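Long-range contacts in Lic12234 (Leptospira interrogans, PDB 4TZH), which is of unknown function but belongs to the leucine-rich repeat proteins and may act as a virulence factor of this pathogen: residues 81-92 against 103-111; 1-10 against 18-26. All coordinates share one frame; numbering follows the deposited sequence. Where two conformers were deposited one is given.

Interaction 1: 81-92 against 103-111. With ZN (zinc ion), chain F; ZN (zinc ion), chain E.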
loop_
_atom_site.group_PDB
_atom_site.type_symbol
_atom_site.label_atom_id
_atom_site.label_comp_id
_atom_site.label_asym_id
_atom_site.label_seq_id
_atom_site.Cartn_x
_atom_site.Cartn_y
_atom_site.Cartn_z
ATOM N N LYS A 81 -1.286 8.655 10.843
ATOM C CA LYS A 81 -1.500 7.436 11.622
ATOM C C LYS A 81 -2.872 6.808 11.333
ATOM O O LYS A 81 -3.042 5.603 11.508
ATOM C CB LYS A 81 -1.395 7.742 13.125
ATOM C CG LYS A 81 0.043 7.945 13.557
ATOM C CD LYS A 81 0.151 7.915 15.070
ATOM C CE LYS A 81 1.567 8.118 15.495
ATOM N NZ LYS A 81 2.432 6.924 15.265
ATOM N N GLU A 82 -3.857 7.633 10.888
ATOM C CA GLU A 82 -5.212 7.161 10.625
ATOM C C GLU A 82 -5.290 6.076 9.542
ATOM O O GLU A 82 -6.331 5.424 9.429
ATOM C CB GLU A 82 -6.155 8.330 10.304
ATOM C CG GLU A 82 -6.504 9.184 11.527
ATOM C CD GLU A 82 -5.515 10.250 11.991
ATOM O OE1 GLU A 82 -4.393 10.347 11.441
ATOM O OE2 GLU A 82 -5.919 11.035 12.880
ATOM N N ILE A 83 -4.200 5.843 8.790
ATOM C CA ILE A 83 -4.215 4.723 7.840
ATOM C C ILE A 83 -4.460 3.402 8.569
ATOM O O ILE A 83 -4.969 2.457 7.968
ATOM C CB ILE A 83 -2.932 4.650 6.971
ATOM C CG1 ILE A 83 -1.634 4.403 7.789
ATOM C CG2 ILE A 83 -2.811 5.878 6.109
ATOM C CD1 ILE A 83 -0.428 3.799 6.950
ATOM N N GLN A 84 -4.132 3.325 9.861
ATOM C CA GLN A 84 -4.341 2.092 10.606
ATOM C C GLN A 84 -5.804 1.679 10.695
ATOM O O GLN A 84 -6.075 0.527 11.030
ATOM C CB GLN A 84 -3.714 2.180 11.999
ATOM C CG GLN A 84 -4.499 3.049 12.942
ATOM C CD GLN A 84 -3.728 3.277 14.211
ATOM O OE1 GLN A 84 -3.153 2.357 14.796
ATOM N NE2 GLN A 84 -3.654 4.518 14.595
ATOM N N LYS A 85 -6.758 2.626 10.444
ATOM C CA LYS A 85 -8.172 2.310 10.517
ATOM C C LYS A 85 -8.672 1.600 9.265
ATOM O O LYS A 85 -9.826 1.165 9.246
ATOM C CB LYS A 85 -8.991 3.585 10.773
ATOM C CG LYS A 85 -8.630 4.228 12.114
ATOM C CD LYS A 85 -9.620 5.317 12.516
ATOM C CE LYS A 85 -9.367 6.625 11.797
ATOM N NZ LYS A 85 -10.189 7.750 12.336
ATOM N N LEU A 86 -7.825 1.452 8.225
ATOM C CA LEU A 86 -8.237 0.792 6.982
ATOM C C LEU A 86 -8.150 -0.718 7.126
ATOM O O LEU A 86 -7.396 -1.396 6.433
ATOM C CB LEU A 86 -7.405 1.333 5.811
ATOM C CG LEU A 86 -7.466 2.846 5.623
ATOM C CD1 LEU A 86 -6.575 3.275 4.457
ATOM C CD2 LEU A 86 -8.920 3.342 5.415
ATOM N N LYS A 87 -8.968 -1.247 8.068
ATOM C CA LYS A 87 -8.939 -2.663 8.422
ATOM C C LYS A 87 -9.514 -3.598 7.405
ATOM O O LYS A 87 -9.367 -4.823 7.553
ATOM C CB LYS A 87 -9.645 -2.899 9.781
ATOM C CG LYS A 87 -9.123 -2.053 10.925
ATOM C CD LYS A 87 -7.725 -2.465 11.300
ATOM C CE LYS A 87 -7.336 -1.914 12.639
ATOM N NZ LYS A 87 -5.869 -2.008 12.810
ATOM N N ASN A 88 -10.174 -3.039 6.362
ATOM C CA ASN A 88 -10.747 -3.879 5.324
ATOM C C ASN A 88 -9.903 -3.788 4.041
ATOM O O ASN A 88 -10.238 -4.421 3.041
ATOM C CB ASN A 88 -12.139 -3.425 5.022
ATOM C CG ASN A 88 -13.083 -3.917 6.078
ATOM O OD1 ASN A 88 -13.063 -5.101 6.429
ATOM N ND2 ASN A 88 -13.856 -3.015 6.647
ATOM N N LEU A 89 -8.784 -3.060 4.091
ATOM C CA LEU A 89 -7.959 -2.909 2.894
ATOM C C LEU A 89 -7.303 -4.216 2.499
ATOM O O LEU A 89 -6.632 -4.841 3.339
ATOM C CB LEU A 89 -6.931 -1.819 3.161
ATOM C CG LEU A 89 -6.283 -1.225 1.906
ATOM C CD1 LEU A 89 -7.282 -0.367 1.139
ATOM C CD2 LEU A 89 -5.048 -0.389 2.239
ATOM N N GLU A 90 -7.430 -4.603 1.218
ATOM C CA GLU A 90 -6.915 -5.864 0.689
ATOM C C GLU A 90 -5.774 -5.660 -0.288
ATOM O O GLU A 90 -4.916 -6.537 -0.412
ATOM C CB GLU A 90 -8.036 -6.650 -0.032
ATOM C CG GLU A 90 -9.194 -6.978 0.924
ATOM C CD GLU A 90 -10.309 -7.849 0.362
ATOM O OE1 GLU A 90 -10.133 -8.383 -0.747
ATOM O OE2 GLU A 90 -11.343 -8.038 1.031
ATOM N N VAL A 91 -5.784 -4.533 -1.023
ATOM C CA VAL A 91 -4.758 -4.281 -2.037
ATOM C C VAL A 91 -4.306 -2.840 -1.895
ATOM O O VAL A 91 -5.164 -1.938 -1.817
ATOM C CB VAL A 91 -5.314 -4.483 -3.456
ATOM C CG1 VAL A 91 -4.235 -4.196 -4.524
ATOM C CG2 VAL A 91 -5.875 -5.898 -3.623
ATOM N N LEU A 92 -2.997 -2.634 -1.859
ATOM C CA LEU A 92 -2.433 -1.294 -1.725
ATOM C C LEU A 92 -1.329 -1.127 -2.773
ATOM O O LEU A 92 -0.310 -1.831 -2.728
ATOM C CB LEU A 92 -1.877 -1.121 -0.317
ATOM C CG LEU A 92 -1.192 0.202 -0.014
ATOM C CD1 LEU A 92 -2.073 1.409 -0.373
ATOM C CD2 LEU A 92 -0.868 0.278 1.498
ATOM N N PRO A 103 5.814 3.646 7.764
ATOM C CA PRO A 103 5.499 3.798 9.193
ATOM C C PRO A 103 5.042 2.488 9.816
ATOM O O PRO A 103 4.607 1.587 9.089
ATOM C CB PRO A 103 4.371 4.832 9.192
ATOM C CG PRO A 103 3.687 4.626 7.882
ATOM C CD PRO A 103 4.763 4.221 6.902
ATOM N N GLU A 104 5.125 2.384 11.147
ATOM C CA GLU A 104 4.691 1.206 11.897
ATOM C C GLU A 104 3.231 0.844 11.580
ATOM O O GLU A 104 2.891 -0.335 11.600
ATOM C CB GLU A 104 4.889 1.411 13.417
ATOM C CG GLU A 104 4.292 2.692 14.000
ATOM C CD GLU A 104 5.143 3.432 15.019
ATOM O OE1 GLU A 104 5.879 2.768 15.784
ATOM O OE2 GLU A 104 5.077 4.682 15.046
ATOM N N GLU A 105 2.388 1.858 11.245
ATOM C CA GLU A 105 0.958 1.683 10.981
ATOM C C GLU A 105 0.667 0.833 9.766
ATOM O O GLU A 105 -0.440 0.299 9.645
ATOM C CB GLU A 105 0.225 3.037 10.886
ATOM C CG GLU A 105 0.086 3.715 12.240
ATOM C CD GLU A 105 1.327 4.405 12.762
ATOM O OE1 GLU A 105 2.214 4.734 11.941
ATOM O OE2 GLU A 105 1.401 4.633 13.992
ATOM N N ILE A 106 1.664 0.674 8.880
ATOM C CA ILE A 106 1.473 -0.217 7.735
ATOM C C ILE A 106 1.111 -1.626 8.242
ATOM O O ILE A 106 0.303 -2.315 7.611
ATOM C CB ILE A 106 2.725 -0.243 6.797
ATOM C CG1 ILE A 106 2.333 -0.781 5.405
ATOM C CG2 ILE A 106 3.940 -1.018 7.379
ATOM C CD1 ILE A 106 1.771 0.313 4.501
ATOM N N GLY A 107 1.692 -2.028 9.362
ATOM C CA GLY A 107 1.459 -3.340 9.935
ATOM C C GLY A 107 0.085 -3.537 10.515
ATOM O O GLY A 107 -0.226 -4.647 10.939
ATOM N N GLU A 108 -0.760 -2.470 10.560
ATOM C CA GLU A 108 -2.101 -2.558 11.127
ATOM C C GLU A 108 -3.157 -2.868 10.086
ATOM O O GLU A 108 -4.340 -2.931 10.396
ATOM C CB GLU A 108 -2.474 -1.261 11.884
ATOM C CG GLU A 108 -1.702 -1.065 13.180
ATOM C CD GLU A 108 -1.982 -2.090 14.260
ATOM O OE1 GLU A 108 -3.051 -2.741 14.199
ATOM O OE2 GLU A 108 -1.135 -2.242 15.169
ATOM N N LEU A 109 -2.751 -3.074 8.834
ATOM C CA LEU A 109 -3.692 -3.329 7.733
ATOM C C LEU A 109 -3.971 -4.837 7.746
ATOM O O LEU A 109 -3.457 -5.602 6.930
ATOM C CB LEU A 109 -3.052 -2.839 6.433
ATOM C CG LEU A 109 -2.741 -1.334 6.400
ATOM C CD1 LEU A 109 -1.982 -0.941 5.145
ATOM C CD2 LEU A 109 -3.991 -0.505 6.557
ATOM N N GLU A 110 -4.816 -5.246 8.672
ATOM C CA GLU A 110 -5.062 -6.637 8.965
ATOM C C GLU A 110 -5.434 -7.538 7.805
ATOM O O GLU A 110 -5.024 -8.723 7.819
ATOM C CB GLU A 110 -6.129 -6.754 10.069
ATOM C CG GLU A 110 -5.527 -6.619 11.455
ATOM C CD GLU A 110 -6.407 -5.959 12.498
ATOM O OE1 GLU A 110 -7.466 -6.536 12.842
ATOM O OE2 GLU A 110 -6.007 -4.891 13.011
ATOM N N LYS A 111 -6.195 -7.029 6.812
ATOM C CA LYS A 111 -6.637 -7.900 5.732
ATOM C C LYS A 111 -5.760 -7.708 4.485
ATOM O O LYS A 111 -6.079 -8.263 3.434
ATOM C CB LYS A 111 -8.079 -7.568 5.359
ATOM C CG LYS A 111 -9.093 -8.154 6.354
ATOM C CD LYS A 111 -10.489 -7.808 5.809
ATOM C CE LYS A 111 -11.569 -8.277 6.728
ATOM N NZ LYS A 111 -12.868 -7.860 6.146
HETATM ZN ZN ZN F . -3.638 11.760 12.747
HETATM ZN ZN ZN E . -12.680 -9.287 0.284
HETATM O O HOH W 1 3.687 6.883 12.562
HETATM O O HOH W 2 -12.150 -6.393 3.050
HETATM O O HOH W 3 -14.273 -9.183 1.626
#
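Leu-109 drives its CD2 methyl into the turn of 81-92, where it meets Ile-83 O at 3.4 Å and lies beside Leu-86 O and Leu-86 CB. Its other branch, CD1, packs against Leu-92 CD2 (4.0 Å), and the same Leu-92 methyl touches Ile-106 CD1, the Leu-92 and Leu-109 side chains crossing at about a right angle. Farther along, Ile-83 lays CG1 on Glu-105 CB (3.9 Å) and turns CD1 to the Pro-103 ring. This buried seam is close, its methyls packing on one another and on the backbone carbonyl oxygens of Ile-83 and Leu-86.

Toward solvent the contact passes to long, charged chains. The exposed Lys-81 bends only at its last torsion (chi4 -74°), which brings NZ in to the buried carboxylate of Glu-105, meeting OE2 at 2.8 Å on the syn side, 29° out of plane; a water joins Lys-81 NZ to Glu-105 OE1, and Glu-104 OE2 adds a longer salt bridge. Lys-87 NZ reaches three oxygens of 103-111: Glu-108 O on a lone pair at 3.0 Å, Glu-110 OE2 from the anti side at 2.9 Å, and Glu-108 OE1 in a salt bridge. It also bonds weakly to Gln-84 O in its own segment. Beyond it, the extended Lys-111 chain runs beside Asn-88, pointing the same way, and gives NZ to Asn-88 OD1 at 2.8 Å in the amide carbonyl plane (C=O...N 157°). A second water links Asn-88 O to Glu-90 OE2, which also binds a zinc ion.

Both segments carry 3-10 turns, 81-85 and 104-108, set side by side in the leucine-rich repeat solenoid. Glu-82 points away from this interface and shares another zinc with Glu-58. Leu-89 and Leu-92 rest on Leu-69 of strand 68-70, and strand 91-93 runs between that strand and strand 114-116.

Interaction 2: 1-10 against 18-26. With ZN (zinc ion), chain D.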
loop_
_atom_site.group_PDB
_atom_site.type_symbol
_atom_site.label_atom_id
_atom_site.label_comp_id
_atom_site.label_asym_id
_atom_site.label_seq_id
_atom_site.Cartn_x
_atom_site.Cartn_y
_atom_site.Cartn_z
ATOM N N PRO A 1 -24.194 -5.922 -4.633
ATOM C CA PRO A 1 -24.252 -5.116 -5.858
ATOM C C PRO A 1 -22.978 -4.311 -6.101
ATOM O O PRO A 1 -22.606 -3.451 -5.301
ATOM C CB PRO A 1 -25.492 -4.236 -5.645
ATOM C CG PRO A 1 -26.295 -4.919 -4.535
ATOM C CD PRO A 1 -25.541 -6.143 -4.079
ATOM N N LYS A 2 -22.291 -4.616 -7.201
ATOM C CA LYS A 2 -21.054 -3.934 -7.552
ATOM C C LYS A 2 -21.329 -2.750 -8.478
ATOM O O LYS A 2 -22.305 -2.729 -9.238
ATOM C CB LYS A 2 -20.012 -4.902 -8.160
ATOM C CG LYS A 2 -19.562 -6.054 -7.243
ATOM C CD LYS A 2 -18.701 -5.602 -6.065
ATOM C CE LYS A 2 -18.259 -6.762 -5.208
ATOM N NZ LYS A 2 -17.325 -6.322 -4.139
ATOM N N GLU A 3 -20.452 -1.754 -8.393
ATOM C CA GLU A 3 -20.525 -0.570 -9.210
ATOM C C GLU A 3 -19.704 -0.803 -10.488
ATOM O O GLU A 3 -18.511 -1.129 -10.416
ATOM C CB GLU A 3 -19.947 0.594 -8.375
ATOM C CG GLU A 3 -20.002 1.960 -9.038
ATOM C CD GLU A 3 -19.716 3.060 -8.042
ATOM O OE1 GLU A 3 -20.530 3.270 -7.110
ATOM O OE2 GLU A 3 -18.688 3.737 -8.226
ATOM N N VAL A 4 -20.363 -0.659 -11.646
ATOM C CA VAL A 4 -19.747 -0.841 -12.972
ATOM C C VAL A 4 -19.508 0.486 -13.698
ATOM O O VAL A 4 -18.585 0.558 -14.517
ATOM C CB VAL A 4 -20.488 -1.869 -13.852
ATOM C CG1 VAL A 4 -20.458 -3.245 -13.196
ATOM C CG2 VAL A 4 -21.927 -1.430 -14.138
ATOM N N ILE A 5 -20.315 1.532 -13.395
ATOM C CA ILE A 5 -20.122 2.882 -13.914
ATOM C C ILE A 5 -19.535 3.628 -12.753
ATOM O O ILE A 5 -20.260 4.037 -11.823
ATOM C CB ILE A 5 -21.418 3.550 -14.412
ATOM C CG1 ILE A 5 -22.175 2.659 -15.380
ATOM C CG2 ILE A 5 -21.109 4.943 -14.981
ATOM C CD1 ILE A 5 -21.474 2.184 -16.475
ATOM N N ILE A 6 -18.216 3.764 -12.748
ATOM C CA ILE A 6 -17.544 4.323 -11.585
ATOM C C ILE A 6 -17.618 5.832 -11.519
ATOM O O ILE A 6 -18.020 6.486 -12.481
ATOM C CB ILE A 6 -16.127 3.811 -11.446
ATOM C CG1 ILE A 6 -15.219 4.376 -12.529
ATOM C CG2 ILE A 6 -16.122 2.252 -11.444
ATOM C CD1 ILE A 6 -13.763 4.213 -12.159
ATOM N N HIS A 7 -17.300 6.370 -10.364
ATOM C CA HIS A 7 -17.354 7.814 -10.165
ATOM C C HIS A 7 -15.997 8.410 -10.484
ATOM O O HIS A 7 -14.982 7.924 -9.971
ATOM C CB HIS A 7 -17.781 8.095 -8.724
ATOM C CG HIS A 7 -19.192 7.741 -8.479
ATOM N ND1 HIS A 7 -19.603 6.433 -8.224
ATOM C CD2 HIS A 7 -20.263 8.536 -8.545
ATOM C CE1 HIS A 7 -20.929 6.498 -8.153
ATOM N NE2 HIS A 7 -21.374 7.732 -8.365
ATOM N N LYS A 8 -15.951 9.484 -11.275
ATOM C CA LYS A 8 -14.676 10.081 -11.672
ATOM C C LYS A 8 -14.570 11.533 -11.258
ATOM O O LYS A 8 -13.581 12.194 -11.596
ATOM C CB LYS A 8 -14.504 9.946 -13.197
ATOM C CG LYS A 8 -14.334 8.499 -13.660
ATOM C CD LYS A 8 -14.218 8.436 -15.172
ATOM C CE LYS A 8 -13.180 7.462 -15.651
ATOM N NZ LYS A 8 -12.661 7.843 -16.994
ATOM N N ASN A 9 -15.602 12.038 -10.542
ATOM C CA ASN A 9 -15.614 13.432 -10.136
ATOM C C ASN A 9 -16.028 13.551 -8.684
ATOM O O ASN A 9 -17.115 13.094 -8.329
ATOM C CB ASN A 9 -16.515 14.216 -11.047
ATOM C CG ASN A 9 -16.576 15.677 -10.681
ATOM O OD1 ASN A 9 -17.330 16.096 -9.811
ATOM N ND2 ASN A 9 -15.796 16.478 -11.358
ATOM N N LEU A 10 -15.175 14.163 -7.855
ATOM C CA LEU A 10 -15.483 14.248 -6.435
ATOM C C LEU A 10 -16.697 15.119 -6.164
ATOM O O LEU A 10 -17.524 14.729 -5.339
ATOM C CB LEU A 10 -14.259 14.723 -5.628
ATOM C CG LEU A 10 -14.432 14.819 -4.087
ATOM C CD1 LEU A 10 -14.811 13.483 -3.426
ATOM C CD2 LEU A 10 -13.156 15.371 -3.397
ATOM N N ASN A 18 -23.445 8.526 0.008
ATOM C CA ASN A 18 -23.553 7.140 0.465
ATOM C C ASN A 18 -23.610 6.103 -0.641
ATOM O O ASN A 18 -23.454 4.913 -0.380
ATOM C CB ASN A 18 -24.809 6.973 1.338
ATOM C CG ASN A 18 -24.865 7.915 2.504
ATOM O OD1 ASN A 18 -25.889 8.523 2.765
ATOM N ND2 ASN A 18 -23.772 8.055 3.219
ATOM N N GLU A 19 -23.837 6.550 -1.866
ATOM C CA GLU A 19 -23.999 5.777 -3.089
ATOM C C GLU A 19 -22.675 5.330 -3.706
ATOM O O GLU A 19 -22.613 4.349 -4.443
ATOM C CB GLU A 19 -24.705 6.703 -4.103
ATOM C CG GLU A 19 -25.284 6.016 -5.323
ATOM C CD GLU A 19 -26.465 5.090 -5.101
ATOM O OE1 GLU A 19 -27.260 5.315 -4.159
ATOM O OE2 GLU A 19 -26.633 4.175 -5.933
ATOM N N VAL A 20 -21.621 6.123 -3.482
ATOM C CA VAL A 20 -20.359 5.949 -4.175
ATOM C C VAL A 20 -19.506 4.796 -3.657
ATOM O O VAL A 20 -19.075 4.816 -2.501
ATOM C CB VAL A 20 -19.620 7.294 -4.148
ATOM C CG1 VAL A 20 -18.297 7.216 -4.919
ATOM C CG2 VAL A 20 -20.546 8.421 -4.676
ATOM N N GLN A 21 -19.247 3.819 -4.534
ATOM C CA GLN A 21 -18.417 2.652 -4.179
ATOM C C GLN A 21 -17.018 2.744 -4.727
ATOM O O GLN A 21 -16.087 2.270 -4.084
ATOM C CB GLN A 21 -19.071 1.361 -4.650
ATOM C CG GLN A 21 -20.369 1.108 -3.889
ATOM C CD GLN A 21 -21.149 -0.055 -4.433
ATOM O OE1 GLN A 21 -22.161 0.112 -5.129
ATOM N NE2 GLN A 21 -20.673 -1.256 -4.166
ATOM N N ILE A 22 -16.839 3.334 -5.924
ATOM C CA ILE A 22 -15.540 3.420 -6.561
ATOM C C ILE A 22 -15.329 4.843 -7.020
ATOM O O ILE A 22 -16.159 5.342 -7.787
ATOM C CB ILE A 22 -15.405 2.459 -7.750
ATOM C CG1 ILE A 22 -15.760 1.002 -7.348
ATOM C CG2 ILE A 22 -14.008 2.557 -8.390
ATOM C CD1 ILE A 22 -15.629 -0.038 -8.485
ATOM N N LEU A 23 -14.249 5.467 -6.581
ATOM C CA LEU A 23 -13.915 6.834 -6.993
ATOM C C LEU A 23 -12.541 6.795 -7.645
ATOM O O LEU A 23 -11.570 6.313 -7.042
ATOM C CB LEU A 23 -13.895 7.777 -5.798
ATOM C CG LEU A 23 -13.616 9.249 -6.155
ATOM C CD1 LEU A 23 -14.816 9.891 -6.920
ATOM C CD2 LEU A 23 -13.345 10.044 -4.889
ATOM N N ASP A 24 -12.458 7.335 -8.857
ATOM C CA ASP A 24 -11.217 7.360 -9.614
ATOM C C ASP A 24 -10.864 8.799 -9.940
ATOM O O ASP A 24 -11.525 9.424 -10.785
ATOM C CB ASP A 24 -11.326 6.511 -10.877
ATOM C CG ASP A 24 -10.066 6.445 -11.717
ATOM O OD1 ASP A 24 -9.082 7.106 -11.355
ATOM O OD2 ASP A 24 -10.097 5.799 -12.783
ATOM N N LEU A 25 -9.887 9.326 -9.202
ATOM C CA LEU A 25 -9.354 10.666 -9.404
ATOM C C LEU A 25 -7.945 10.565 -9.960
ATOM O O LEU A 25 -7.138 11.460 -9.736
ATOM C CB LEU A 25 -9.372 11.533 -8.130
ATOM C CG LEU A 25 -10.740 11.638 -7.420
ATOM C CD1 LEU A 25 -10.562 12.508 -6.148
ATOM C CD2 LEU A 25 -11.836 12.197 -8.347
ATOM N N SER A 26 -7.638 9.489 -10.670
ATOM C CA SER A 26 -6.308 9.395 -11.253
ATOM C C SER A 26 -6.092 10.511 -12.300
ATOM O O SER A 26 -7.044 10.899 -12.996
ATOM C CB SER A 26 -6.145 8.048 -11.938
ATOM O OG SER A 26 -6.353 7.020 -10.980
HETATM ZN ZN ZN D . -23.256 8.461 -8.835
HETATM O O HOH W 4 -11.104 11.471 -12.801
HETATM O O HOH W 5 -23.397 10.289 -7.893
#
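The side chains of Glu-3 and Gln-21 run antiparallel past one another, their flat ends turned 78° apart. Glu-3, extended with CG opposite the backbone nitrogen (chi1 -177°), delivers both oxygens to the start of strand 22-24: OE1 accepts from Gln-21 N at 2.9 Å and OE2 from Ile-22 N at 3.0 Å, each donor coming from above the carboxylate plane. His-7 ND1 reaches Glu-3 OE2 (2.8 Å) from the face opposite to Ile-22 N, so this oxygen is gripped by two donors. Gln-21 returns the link with NE2 on Pro-1 O, the acceptor lying in its amide plane.

The imidazole of His-7 is fixed from several directions. Val-20 CG2 stands 3.8 Å from the ring centroid, only 9° off the normal, in a CH-pi contact over the face, whereas Ile-22 O lies at the edge in the ring plane. With ND1 donating to Glu-3, NE2 is left to bind a zinc ion at 2.1 Å, and the carboxylate probably orients the ring for the metal.

Ile-6 crosses Ile-22 at a slant, CG2 against CG2, and places CD1 on Asp-24 CB at 3.6 Å. Leu-10 CD1 meets Leu-23 CD2. Between the backbones, His-7 N bonds to Ile-22 O, and Asp-24 N to His-7 O at 2.8 Å.

Those two bonds make a single parallel bridge centred on His-7 and Leu-23. The N-terminal segment thus covers the outer edge of the first strand of the repeat sheet, and Asn-9 OD1, bonded to Ser-11 OG and Asp-12 N, N-caps helix 10-13, consistent with the N-terminal capping common in leucine-rich repeat solenoids.

In the fold
The two contacts are in series along the chain: 1-10 against 18-26 closes before 81-92 against 103-111 opens. Their centres lie about 22 Å apart and their nearest atoms about 8 Å, so they do not touch, yet both reach the same parallel sheet. Interaction 2 sits at its end, on strand 22-24, about 20 Å from the centre of the chain. Interaction 1 lies in its middle, where segment 81-92 leads into strand 91-93; strands 45-47 and 68-70 come between. One therefore closes an end of the solenoid, while the other joins successive turns within it, in keeping with an elongated repeat fold.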